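Local coordinates for protein PelA (Pseudomonas aeruginosa, PDB 5TCB) that probably cleaves glycosidic bonds, this chain being the glycoside hydrolase domain of a longer protein that is also thought to act as a deacetylase, at residues P259-P264 / L269-V274; S112-L117 / R152-S157; A56-L61 / Q127-L132; S194-W199 / D212-L217. All blocks are in the same frame, centred on the assembly; numbering follows the deposited sequence.

Contact 1: residues P259-P264 / L269-V274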
loop_
_atom_site.group_PDB
_atom_site.type_symbol
_atom_site.label_atom_id
_atom_site.label_comp_id
_atom_site.label_asym_id
_atom_site.label_seq_id
_atom_site.Cartn_x
_atom_site.Cartn_y
_atom_site.Cartn_z
ATOM N N PRO A 259 -3.145 2.475 -13.404
ATOM C CA PRO A 259 -3.543 3.544 -12.487
ATOM C C PRO A 259 -4.802 3.280 -11.685
ATOM O O PRO A 259 -5.674 2.524 -12.106
ATOM C CB PRO A 259 -3.777 4.712 -13.433
ATOM C CG PRO A 259 -4.370 4.044 -14.641
ATOM C CD PRO A 259 -3.666 2.711 -14.770
ATOM N N PHE A 260 -4.910 3.964 -10.550
ATOM C CA PHE A 260 -6.178 4.177 -9.873
ATOM C C PHE A 260 -6.196 5.618 -9.431
ATOM O O PHE A 260 -5.280 6.055 -8.731
ATOM C CB PHE A 260 -6.351 3.258 -8.676
ATOM C CG PHE A 260 -7.722 3.332 -8.018
ATOM C CD1 PHE A 260 -8.874 3.017 -8.730
ATOM C CD2 PHE A 260 -7.836 3.642 -6.664
ATOM C CE1 PHE A 260 -10.130 3.053 -8.131
ATOM C CE2 PHE A 260 -9.086 3.674 -6.059
ATOM C CZ PHE A 260 -10.231 3.363 -6.768
ATOM N N VAL A 261 -7.206 6.356 -9.865
ATOM C CA VAL A 261 -7.300 7.780 -9.588
ATOM C C VAL A 261 -8.506 7.976 -8.690
ATOM O O VAL A 261 -9.649 7.759 -9.111
ATOM C CB VAL A 261 -7.409 8.603 -10.873
ATOM C CG1 VAL A 261 -7.332 10.092 -10.539
ATOM C CG2 VAL A 261 -6.322 8.167 -11.889
ATOM N N SER A 262 -8.265 8.366 -7.444
ATOM C CA SER A 262 -9.332 8.334 -6.450
ATOM C C SER A 262 -9.126 9.471 -5.450
ATOM O O SER A 262 -8.445 10.455 -5.744
ATOM C CB SER A 262 -9.378 6.940 -5.802
ATOM O OG SER A 262 -10.551 6.789 -5.041
ATOM N N THR A 263 -9.752 9.361 -4.296
ATOM C CA THR A 263 -9.683 10.321 -3.200
ATOM C C THR A 263 -8.745 9.817 -2.120
ATOM O O THR A 263 -8.542 8.605 -1.974
ATOM C CB THR A 263 -11.071 10.524 -2.581
ATOM O OG1 THR A 263 -11.529 9.268 -2.064
ATOM C CG2 THR A 263 -12.061 11.061 -3.609
ATOM N N PRO A 264 -8.201 10.711 -1.292
ATOM C CA PRO A 264 -7.239 10.268 -0.261
ATOM C C PRO A 264 -7.828 9.363 0.805
ATOM O O PRO A 264 -7.073 8.623 1.447
ATOM C CB PRO A 264 -6.751 11.592 0.340
ATOM C CG PRO A 264 -7.874 12.576 0.064
ATOM C CD PRO A 264 -8.410 12.169 -1.271
ATOM N N LEU A 269 -15.471 5.154 -5.743
ATOM C CA LEU A 269 -15.255 4.290 -6.898
ATOM C C LEU A 269 -14.504 5.099 -7.959
ATOM O O LEU A 269 -15.062 5.583 -8.943
ATOM C CB LEU A 269 -16.579 3.730 -7.395
ATOM C CG LEU A 269 -17.132 2.523 -6.652
ATOM C CD1 LEU A 269 -18.563 2.252 -7.080
ATOM C CD2 LEU A 269 -16.241 1.293 -6.912
ATOM N N GLY A 270 -13.198 5.210 -7.746
ATOM C CA GLY A 270 -12.320 5.907 -8.660
ATOM C C GLY A 270 -12.139 5.135 -9.952
ATOM O O GLY A 270 -12.778 4.116 -10.212
ATOM N N VAL A 271 -11.220 5.641 -10.784
ATOM C CA VAL A 271 -11.103 5.154 -12.144
ATOM C C VAL A 271 -9.733 4.554 -12.404
ATOM O O VAL A 271 -8.701 5.094 -11.999
ATOM C CB VAL A 271 -11.413 6.282 -13.132
ATOM C CG1 VAL A 271 -12.886 6.634 -13.017
ATOM C CG2 VAL A 271 -10.579 7.470 -12.848
ATOM N N SER A 272 -9.739 3.463 -13.139
ATOM C CA SER A 272 -8.544 2.783 -13.594
ATOM C C SER A 272 -8.440 2.725 -15.110
ATOM O O SER A 272 -7.332 2.702 -15.635
ATOM C CB SER A 272 -8.486 1.348 -12.998
ATOM O OG SER A 272 -7.235 0.716 -13.282
ATOM N N ASP A 273 -9.549 2.744 -15.830
ATOM C CA ASP A 273 -9.506 2.707 -17.292
ATOM C C ASP A 273 -10.524 3.707 -17.813
ATOM O O ASP A 273 -11.206 4.386 -17.035
ATOM C CB ASP A 273 -9.745 1.284 -17.802
ATOM C CG ASP A 273 -8.784 0.887 -18.928
ATOM O OD1 ASP A 273 -8.403 1.762 -19.745
ATOM O OD2 ASP A 273 -8.409 -0.304 -18.991
ATOM N N VAL A 274 -10.594 3.816 -19.148
ATOM C CA VAL A 274 -11.522 4.734 -19.793
ATOM C C VAL A 274 -12.921 4.130 -19.774
ATOM O O VAL A 274 -13.111 2.938 -19.518
ATOM C CB VAL A 274 -11.073 5.058 -21.233
#
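Val261 and Val271 form one antiparallel hydrogen-bonded pair, and the rest of the contact is arranged around it. Val261 N reaches Val271 O at 2.9 Å, and Val271 N returns to Val261 O at 3.1 Å. Both bonds are slightly bent and come in tilted from the carbonyl planes they meet. Beside them, CB of Val261 touches CG2 of Val271 at 3.9 Å. Toward Pro259 the hydroxyl of Ser272 takes over from the backbone: its OG, anti to its own N (chi1 -172°), gives a 2.7 Å hydrogen bond to Pro259 O and meets that carbonyl almost end-on, at a C=O...OG angle of 170°. Ser272 CA adds a bent CA-H...O contact to the same oxygen, and Phe260 CA makes a similar one to Val271 O. Toward Ser262 the Phe260 ring comes obliquely against the Gly270 backbone, CE1 3.4 Å from Gly270 C. Having no side chain, Gly270 fits close to Val261 O and Ser262 CB as well as to the ring.

The segment 259-262 belongs to the last strand of the eight-stranded parallel (beta/alpha)8 barrel, and 269-274 is the tail that doubles back along it. Further out, Phe260 and Ser262 are hydrogen-bonded through their backbones to strand 231-236. The Phe260 side chain packs on Val27, Ala28 and Phe29 of the first strand, and Ser272 OG also accepts a hydrogen bond from Val27 N. The tail is kept in place by helix 242-254: Val271 lies on Arg242, Ala245 and Arg246, while Arg253 NE donates to Ser272 O.

Contact 2: residues S112-L117 / R152-S157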
loop_
_atom_site.group_PDB
_atom_site.type_symbol
_atom_site.label_atom_id
_atom_site.label_comp_id
_atom_site.label_asym_id
_atom_site.label_seq_id
_atom_site.Cartn_x
_atom_site.Cartn_y
_atom_site.Cartn_z
ATOM N N SER A 112 7.921 -8.302 19.115
ATOM C CA SER A 112 6.476 -8.275 19.283
ATOM C C SER A 112 5.791 -7.696 18.058
ATOM O O SER A 112 4.695 -8.135 17.719
ATOM C CB SER A 112 6.083 -7.481 20.535
ATOM O OG SER A 112 6.542 -6.144 20.463
ATOM N N TRP A 113 6.417 -6.706 17.405
ATOM C CA TRP A 113 5.827 -6.114 16.206
ATOM C C TRP A 113 5.897 -7.084 15.039
ATOM O O TRP A 113 4.902 -7.312 14.329
ATOM C CB TRP A 113 6.550 -4.816 15.861
ATOM C CG TRP A 113 6.025 -4.123 14.631
ATOM C CD1 TRP A 113 6.728 -3.800 13.521
ATOM C CD2 TRP A 113 4.681 -3.680 14.402
ATOM N NE1 TRP A 113 5.914 -3.162 12.606
ATOM C CE2 TRP A 113 4.655 -3.068 13.131
ATOM C CE3 TRP A 113 3.509 -3.716 15.155
ATOM C CZ2 TRP A 113 3.490 -2.536 12.578
ATOM C CZ3 TRP A 113 2.358 -3.186 14.601
ATOM C CH2 TRP A 113 2.364 -2.589 13.347
ATOM N N ARG A 114 7.068 -7.680 14.826
ATOM C CA ARG A 114 7.199 -8.655 13.750
ATOM C C ARG A 114 6.223 -9.808 13.941
ATOM O O ARG A 114 5.566 -10.244 12.982
ATOM C CB ARG A 114 8.640 -9.158 13.707
ATOM C CG ARG A 114 9.678 -8.060 13.441
ATOM C CD ARG A 114 11.125 -8.511 13.703
ATOM N NE ARG A 114 11.636 -9.443 12.694
ATOM C CZ ARG A 114 12.283 -9.091 11.578
ATOM N NH1 ARG A 114 12.529 -7.809 11.298
ATOM N NH2 ARG A 114 12.705 -10.033 10.747
ATOM N N ALA A 115 6.115 -10.327 15.174
ATOM C CA ALA A 115 5.192 -11.434 15.422
ATOM C C ALA A 115 3.751 -11.018 15.160
ATOM O O ALA A 115 2.950 -11.807 14.637
ATOM C CB ALA A 115 5.347 -11.936 16.856
ATOM N N HIS A 116 3.391 -9.810 15.586
ATOM C CA HIS A 116 2.052 -9.291 15.356
ATOM C C HIS A 116 1.722 -9.291 13.871
ATOM O O HIS A 116 0.658 -9.779 13.451
ATOM C CB HIS A 116 1.962 -7.879 15.947
ATOM C CG HIS A 116 0.725 -7.143 15.555
ATOM N ND1 HIS A 116 -0.475 -7.304 16.215
ATOM C CD2 HIS A 116 0.499 -6.244 14.568
ATOM C CE1 HIS A 116 -1.388 -6.539 15.646
ATOM N NE2 HIS A 116 -0.825 -5.884 14.649
ATOM N N LEU A 117 2.637 -8.776 13.053
ATOM C CA LEU A 117 2.376 -8.683 11.624
ATOM C C LEU A 117 2.266 -10.056 10.987
ATOM O O LEU A 117 1.426 -10.253 10.099
ATOM C CB LEU A 117 3.483 -7.864 10.954
ATOM C CG LEU A 117 3.513 -6.369 11.227
ATOM C CD1 LEU A 117 4.758 -5.808 10.585
ATOM C CD2 LEU A 117 2.248 -5.633 10.748
ATOM N N ARG A 152 16.218 -0.497 8.005
ATOM C CA ARG A 152 16.071 -0.970 6.630
ATOM C C ARG A 152 16.366 -2.457 6.543
ATOM O O ARG A 152 15.658 -3.201 5.860
ATOM C CB ARG A 152 17.009 -0.179 5.713
ATOM C CG ARG A 152 16.812 -0.466 4.247
ATOM C CD ARG A 152 17.917 0.086 3.376
ATOM N NE ARG A 152 19.168 -0.642 3.601
ATOM C CZ ARG A 152 19.462 -1.808 3.036
ATOM N NH1 ARG A 152 18.630 -2.378 2.163
ATOM N NH2 ARG A 152 20.601 -2.409 3.322
ATOM N N ARG A 153 17.418 -2.905 7.230
ATOM C CA ARG A 153 17.776 -4.313 7.225
ATOM C C ARG A 153 16.722 -5.143 7.944
ATOM O O ARG A 153 16.399 -6.248 7.515
ATOM C CB ARG A 153 19.150 -4.507 7.873
ATOM C CG ARG A 153 20.302 -3.910 7.082
ATOM C CD ARG A 153 21.641 -4.095 7.812
ATOM N NE ARG A 153 22.729 -3.454 7.079
ATOM C CZ ARG A 153 24.004 -3.480 7.448
ATOM N NH1 ARG A 153 24.368 -4.115 8.555
ATOM N NH2 ARG A 153 24.916 -2.867 6.706
ATOM N N ALA A 154 16.165 -4.620 9.040
ATOM C CA ALA A 154 15.110 -5.334 9.747
ATOM C C ALA A 154 13.856 -5.431 8.893
ATOM O O ALA A 154 13.148 -6.444 8.935
ATOM C CB ALA A 154 14.796 -4.635 11.057
ATOM N N LEU A 155 13.573 -4.390 8.107
ATOM C CA LEU A 155 12.437 -4.426 7.197
ATOM C C LEU A 155 12.655 -5.482 6.122
ATOM O O LEU A 155 11.755 -6.286 5.841
ATOM C CB LEU A 155 12.222 -3.048 6.565
ATOM C CG LEU A 155 11.104 -2.995 5.526
ATOM C CD1 LEU A 155 9.787 -3.366 6.163
ATOM C CD2 LEU A 155 11.008 -1.589 4.931
ATOM N N ALA A 156 13.854 -5.512 5.515
ATOM C CA ALA A 156 14.112 -6.483 4.452
ATOM C C ALA A 156 14.010 -7.909 4.987
ATOM O O ALA A 156 13.397 -8.775 4.347
ATOM C CB ALA A 156 15.478 -6.224 3.810
ATOM N N SER A 157 14.559 -8.168 6.182
ATOM C CA SER A 157 14.469 -9.519 6.733
ATOM C C SER A 157 13.038 -9.877 7.101
ATOM O O SER A 157 12.633 -11.041 6.947
ATOM C CB SER A 157 15.380 -9.668 7.956
ATOM O OG SER A 157 14.914 -8.936 9.065
#
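Arg114 reaches across from helix 111-126 to Ala154 and Ser157 on helix 145-165. These are two outer helices of the (beta/alpha)8 barrel, which follow each other in the chain with strand 131-135 between them. The tight part lies at the end of the arginine. Its NH1 donates to Ala154 O at 2.8 Å, and its NH2 donates to Ser157 OG at 3.0 Å; both acceptors sit at the edge of the guanidinium, near its plane. A bend at chi3 (72°) turns the group so that this two-pronged edge faces one turn of the other helix. NH1 also bonds Leu108 O, which further restricts its rotation. Ala154 CB lies beside the fork, 3.9 Å from Arg114 NH1, and the arginine also packs on Phe158 and Gln161 of helix 145-165.

Away from this fork the two segments hardly meet. The closest pair of CA atoms, Arg114 CA and Leu155 CA, is 9.4 Å apart. Arg114 and Ser157 are partly open to solvent, whereas Ala154 is buried.

Ala154 O accepts from two side chains: the hydroxyl of Ser157 donates to it as well, 3.1 Å from OG to O, and Arg114 NH1 and Ser157 OG come to this oxygen from opposite faces of its carbonyl plane.

Contact 3: residues A56-L61 / Q127-L132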
loop_
_atom_site.group_PDB
_atom_site.type_symbol
_atom_site.label_atom_id
_atom_site.label_comp_id
_atom_site.label_asym_id
_atom_site.label_seq_id
_atom_site.Cartn_x
_atom_site.Cartn_y
_atom_site.Cartn_z
ATOM N N ALA A 56 -17.064 -14.274 3.263
ATOM C CA ALA A 56 -17.942 -14.491 2.120
ATOM C C ALA A 56 -17.777 -13.395 1.080
ATOM O O ALA A 56 -17.949 -13.639 -0.126
ATOM C CB ALA A 56 -19.401 -14.549 2.569
ATOM N N ASP A 57 -17.480 -12.175 1.521
ATOM C CA ASP A 57 -17.274 -11.086 0.587
ATOM C C ASP A 57 -15.997 -11.312 -0.216
ATOM O O ASP A 57 -15.936 -11.029 -1.418
ATOM C CB ASP A 57 -17.185 -9.753 1.348
ATOM C CG ASP A 57 -18.417 -9.462 2.194
ATOM O OD1 ASP A 57 -19.553 -9.839 1.801
ATOM O OD2 ASP A 57 -18.252 -8.836 3.255
ATOM N N VAL A 58 -14.937 -11.747 0.461
ATOM C CA VAL A 58 -13.665 -12.014 -0.207
ATOM C C VAL A 58 -13.841 -13.133 -1.222
ATOM O O VAL A 58 -13.321 -13.062 -2.353
ATOM C CB VAL A 58 -12.590 -12.357 0.843
ATOM C CG1 VAL A 58 -11.258 -12.568 0.185
ATOM C CG2 VAL A 58 -12.462 -11.233 1.869
ATOM N N GLY A 59 -14.574 -14.179 -0.833
ATOM C CA GLY A 59 -14.876 -15.262 -1.753
ATOM C C GLY A 59 -15.669 -14.807 -2.963
ATOM O O GLY A 59 -15.418 -15.259 -4.079
ATOM N N TYR A 60 -16.674 -13.946 -2.749
ATOM C CA TYR A 60 -17.443 -13.393 -3.861
ATOM C C TYR A 60 -16.541 -12.666 -4.853
ATOM O O TYR A 60 -16.657 -12.851 -6.064
ATOM C CB TYR A 60 -18.526 -12.443 -3.335
ATOM C CG TYR A 60 -19.171 -11.625 -4.430
ATOM C CD1 TYR A 60 -18.716 -10.344 -4.740
ATOM C CD2 TYR A 60 -20.227 -12.154 -5.145
ATOM C CE1 TYR A 60 -19.295 -9.611 -5.739
ATOM C CE2 TYR A 60 -20.815 -11.420 -6.159
ATOM C CZ TYR A 60 -20.338 -10.143 -6.440
ATOM O OH TYR A 60 -20.916 -9.384 -7.450
ATOM N N LEU A 61 -15.620 -11.821 -4.365
ATOM C CA LEU A 61 -14.744 -11.115 -5.293
ATOM C C LEU A 61 -13.940 -12.105 -6.138
ATOM O O LEU A 61 -13.776 -11.912 -7.350
ATOM C CB LEU A 61 -13.817 -10.166 -4.529
ATOM C CG LEU A 61 -14.514 -8.976 -3.863
ATOM C CD1 LEU A 61 -13.506 -8.237 -2.920
ATOM C CD2 LEU A 61 -15.048 -7.986 -4.922
ATOM N N GLN A 127 -8.675 -15.932 5.844
ATOM C CA GLN A 127 -9.888 -15.264 5.388
ATOM C C GLN A 127 -10.082 -15.313 3.883
ATOM O O GLN A 127 -11.159 -14.936 3.410
ATOM C CB GLN A 127 -9.872 -13.805 5.808
ATOM C CG GLN A 127 -10.043 -13.549 7.284
ATOM C CD GLN A 127 -10.737 -12.227 7.491
ATOM O OE1 GLN A 127 -11.968 -12.132 7.363
ATOM N NE2 GLN A 127 -9.963 -11.192 7.754
ATOM N N GLY A 128 -9.083 -15.747 3.122
ATOM C CA GLY A 128 -9.240 -15.911 1.694
ATOM C C GLY A 128 -8.560 -14.874 0.851
ATOM O O GLY A 128 -8.659 -14.947 -0.374
ATOM N N TYR A 129 -7.832 -13.934 1.438
ATOM C CA TYR A 129 -7.171 -12.928 0.623
ATOM C C TYR A 129 -6.104 -13.570 -0.254
ATOM O O TYR A 129 -5.397 -14.492 0.146
ATOM C CB TYR A 129 -6.570 -11.806 1.502
ATOM C CG TYR A 129 -7.664 -10.935 2.035
ATOM C CD1 TYR A 129 -8.212 -9.931 1.247
ATOM C CD2 TYR A 129 -8.200 -11.147 3.300
ATOM C CE1 TYR A 129 -9.249 -9.153 1.711
ATOM C CE2 TYR A 129 -9.244 -10.387 3.762
ATOM C CZ TYR A 129 -9.770 -9.385 2.968
ATOM O OH TYR A 129 -10.839 -8.615 3.412
ATOM N N ALA A 130 -5.987 -13.069 -1.477
ATOM C CA ALA A 130 -4.966 -13.533 -2.406
ATOM C C ALA A 130 -3.629 -12.850 -2.216
ATOM O O ALA A 130 -2.632 -13.266 -2.821
ATOM C CB ALA A 130 -5.445 -13.318 -3.830
ATOM N N GLY A 131 -3.589 -11.797 -1.417
ATOM C CA GLY A 131 -2.362 -11.057 -1.230
ATOM C C GLY A 131 -2.546 -9.982 -0.184
ATOM O O GLY A 131 -3.635 -9.787 0.377
ATOM N N LEU A 132 -1.430 -9.274 0.055
ATOM C CA LEU A 132 -1.365 -8.177 0.997
ATOM C C LEU A 132 -0.833 -6.943 0.293
ATOM O O LEU A 132 0.088 -7.040 -0.521
ATOM C CB LEU A 132 -0.419 -8.479 2.140
ATOM C CG LEU A 132 -0.700 -9.742 2.950
ATOM C CD1 LEU A 132 0.439 -10.040 3.938
ATOM C CD2 LEU A 132 -2.008 -9.635 3.668
#
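Gly128 and Tyr129, at the turn where helix 111-126 ends in a Schellman motif and the chain heads into strand 131-135, receive Val58 of helix 55-63. Gly128 has a positive phi (106°), an easy conformation for glycine, and with two bonds back into the last helical turn it swings the chain towards the barrel wall. Val58 points at this turn, and both of its methyl groups are used. With CG1 anti to the backbone N (chi1 -177°), that methyl lies over one face of the Tyr129 ring, 4.2 Å from the ring centroid and just 11° off the ring normal, a clear CH-pi contact. CG1 also rests 3.6 Å from Gly128 O. The other methyl, CG2, meets the far end of the tyrosine, 3.4 Å from both Tyr129 CZ and Tyr129 OH. Between them the two methyls span the ring from its centre to its hydroxyl end. Val58 CB is looser, 3.9 Å from Gln127 O.

No hydrogen bond joins the two segments; a polar link is added from the next turn of helix 55-63, where Lys62 NZ bonds Gly128 O. The tyrosine is wedged further by Ala50, Leu53, Ala70 and Leu124, and Val58 itself leans on Pro68 of strand 67-73. The result is the layered packing of a (beta/alpha)8 barrel: one outer helix settles against the loop that joins a neighbouring helix to its following strand, with an aromatic ring filling the layer between helices and strands.

Contact 4: residues S194-W199 / D212-L217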
loop_
_atom_site.group_PDB
_atom_site.type_symbol
_atom_site.label_atom_id
_atom_site.label_comp_id
_atom_site.label_asym_id
_atom_site.label_seq_id
_atom_site.Cartn_x
_atom_site.Cartn_y
_atom_site.Cartn_z
ATOM N N SER A 194 2.593 9.675 -5.658
ATOM C CA SER A 194 1.704 9.720 -6.811
ATOM C C SER A 194 2.571 10.096 -8.005
ATOM O O SER A 194 3.735 10.481 -7.838
ATOM C CB SER A 194 0.592 10.746 -6.603
ATOM O OG SER A 194 -0.296 10.371 -5.573
ATOM N N ILE A 195 2.009 10.049 -9.212
ATOM C CA ILE A 195 2.801 10.301 -10.415
ATOM C C ILE A 195 2.550 11.720 -10.917
ATOM O O ILE A 195 3.487 12.523 -11.013
ATOM C CB ILE A 195 2.521 9.241 -11.500
ATOM C CG1 ILE A 195 2.915 7.831 -11.025
ATOM C CG2 ILE A 195 3.249 9.576 -12.821
ATOM C CD1 ILE A 195 4.369 7.677 -10.557
ATOM N N HIS A 196 1.304 12.064 -11.225
ATOM C CA HIS A 196 0.993 13.405 -11.703
ATOM C C HIS A 196 0.113 14.189 -10.747
ATOM O O HIS A 196 0.383 15.369 -10.464
ATOM C CB HIS A 196 0.295 13.339 -13.069
ATOM C CG HIS A 196 1.148 12.781 -14.161
ATOM N ND1 HIS A 196 2.344 13.358 -14.536
ATOM C CD2 HIS A 196 0.972 11.709 -14.968
ATOM C CE1 HIS A 196 2.873 12.654 -15.523
ATOM N NE2 HIS A 196 2.058 11.653 -15.807
ATOM N N ALA A 197 -0.964 13.566 -10.277
ATOM C CA ALA A 197 -1.943 14.212 -9.420
ATOM C C ALA A 197 -1.854 13.579 -8.041
ATOM O O ALA A 197 -2.090 12.377 -7.872
ATOM C CB ALA A 197 -3.354 14.083 -10.007
ATOM N N GLY A 198 -1.490 14.384 -7.046
ATOM C CA GLY A 198 -1.263 13.866 -5.723
ATOM C C GLY A 198 -2.114 14.544 -4.668
ATOM O O GLY A 198 -2.929 15.435 -4.943
ATOM N N TRP A 199 -1.891 14.086 -3.438
ATOM C CA TRP A 199 -2.558 14.595 -2.251
ATOM C C TRP A 199 -1.500 15.067 -1.265
ATOM O O TRP A 199 -0.676 14.269 -0.807
ATOM C CB TRP A 199 -3.426 13.517 -1.614
ATOM C CG TRP A 199 -4.035 13.963 -0.354
ATOM C CD1 TRP A 199 -3.739 13.522 0.900
ATOM C CD2 TRP A 199 -5.042 14.961 -0.207
ATOM N NE1 TRP A 199 -4.507 14.185 1.821
ATOM C CE2 TRP A 199 -5.317 15.074 1.166
ATOM C CE3 TRP A 199 -5.746 15.769 -1.107
ATOM C CZ2 TRP A 199 -6.266 15.959 1.665
ATOM C CZ3 TRP A 199 -6.683 16.648 -0.612
ATOM C CH2 TRP A 199 -6.936 16.737 0.762
ATOM N N ASP A 212 10.217 17.995 -8.712
ATOM C CA ASP A 212 11.345 17.400 -8.006
ATOM C C ASP A 212 10.973 16.055 -7.401
ATOM O O ASP A 212 11.841 15.189 -7.257
ATOM C CB ASP A 212 11.870 18.355 -6.930
ATOM C CG ASP A 212 10.880 18.581 -5.809
ATOM O OD1 ASP A 212 10.949 17.854 -4.798
ATOM O OD2 ASP A 212 10.038 19.493 -5.935
ATOM N N ASP A 213 9.702 15.862 -7.033
ATOM C CA ASP A 213 9.244 14.540 -6.622
ATOM C C ASP A 213 9.307 13.549 -7.778
ATOM O O ASP A 213 9.727 12.404 -7.593
ATOM C CB ASP A 213 7.817 14.622 -6.076
ATOM C CG ASP A 213 7.749 15.267 -4.711
ATOM O OD1 ASP A 213 8.773 15.823 -4.264
ATOM O OD2 ASP A 213 6.667 15.231 -4.091
ATOM N N ARG A 214 8.858 13.951 -8.969
ATOM C CA ARG A 214 8.964 13.053 -10.115
ATOM C C ARG A 214 10.422 12.794 -10.475
ATOM O O ARG A 214 10.782 11.674 -10.857
ATOM C CB ARG A 214 8.197 13.626 -11.311
ATOM C CG ARG A 214 6.700 13.301 -11.289
ATOM C CD ARG A 214 6.009 13.629 -12.619
ATOM N NE ARG A 214 6.127 15.041 -12.966
ATOM C CZ ARG A 214 5.315 16.000 -12.526
ATOM N NH1 ARG A 214 4.312 15.710 -11.708
ATOM N NH2 ARG A 214 5.508 17.257 -12.907
ATOM N N ASP A 215 11.277 13.808 -10.345
ATOM C CA ASP A 215 12.698 13.609 -10.628
ATOM C C ASP A 215 13.294 12.547 -9.708
ATOM O O ASP A 215 14.086 11.704 -10.149
ATOM C CB ASP A 215 13.465 14.925 -10.478
ATOM C CG ASP A 215 13.139 15.935 -11.577
ATOM O OD1 ASP A 215 12.525 15.544 -12.594
ATOM O OD2 ASP A 215 13.522 17.122 -11.434
ATOM N N TRP A 216 12.928 12.574 -8.422
ATOM C CA TRP A 216 13.471 11.598 -7.476
ATOM C C TRP A 216 12.937 10.199 -7.755
ATOM O O TRP A 216 13.670 9.206 -7.635
ATOM C CB TRP A 216 13.142 12.009 -6.045
ATOM C CG TRP A 216 13.720 11.065 -5.007
ATOM C CD1 TRP A 216 14.966 11.129 -4.445
ATOM C CD2 TRP A 216 13.076 9.921 -4.416
ATOM N NE1 TRP A 216 15.136 10.106 -3.549
ATOM C CE2 TRP A 216 13.993 9.350 -3.510
ATOM C CE3 TRP A 216 11.823 9.328 -4.569
ATOM C CZ2 TRP A 216 13.699 8.218 -2.762
ATOM C CZ3 TRP A 216 11.528 8.199 -3.817
ATOM C CH2 TRP A 216 12.464 7.659 -2.923
ATOM N N LEU A 217 11.654 10.095 -8.101
ATOM C CA LEU A 217 11.078 8.792 -8.403
ATOM C C LEU A 217 11.690 8.172 -9.648
ATOM O O LEU A 217 11.827 6.949 -9.718
ATOM C CB LEU A 217 9.576 8.931 -8.596
ATOM C CG LEU A 217 8.796 9.131 -7.307
ATOM C CD1 LEU A 217 7.403 9.619 -7.645
ATOM C CD2 LEU A 217 8.718 7.833 -6.508
#
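Ser194 follows a cis peptide bond; its carbonyl O lies 3.8 Å from Leu217 CD1, plain packing, while its hydroxyl bonds Ile234 O on the neighbouring strand. Next comes Ile195, whose carbonyl oxygen takes most of the contact. Arg214 of helix 211-226 lies alongside it: CD is 3.2 Å and CG 3.3 Å from Ile195 O. A bend at chi3 (-60°) folds the chain back so that NH1 also reaches that oxygen, in the guanidinium plane and nearly straight (170°), but at 3.4 Å the bond is weak.

His196 follows, its ring covered on one face by Ile195 CG2. Its ND1 is 4.1 Å from Arg214 CD, and the ring and guanidinium planes stand 44° apart. NE2 is hydrogen-bonded to Glu255. Asp235 accepts the backbone N-H groups of Ile195, His196 and Ala197, which holds this loop at the end of barrel strand 187-192 in a fixed shape.

Arg214 has a firmer polar partner in Gln211, through NH2. The loop-to-helix join therefore probably rests more on methylene and methyl packing against carbonyl oxygens, perhaps helped by the nearby positive charge, than on a strong hydrogen bond.

Overall arrangement
From the N terminus, contact 3 opens at 56-61, and contact 2 opens at 112-117 before contact 3 closes at 127-132; contact 2 then closes at 152-157. The two cross: neighbouring outer helices 111-126 and 145-165 carry contact 2, while helix 55-63 and the turn into strand 131-135 carry contact 3, their nearest atoms about 6 Å apart. Contact 4 closes a short loop, 194-217, through the hairpin 197-200/205-208, tying the loop after strand 187-192 to helix 211-226. Contact 1 closes a still shorter one, joining the last strand to the C-terminal tail. These two touch where Pro264 CB meets Trp199 CD1 at 3.6 Å. Contacts 3 and 4 lie on opposite sides of the chain's centre, as do contacts 1 and 2.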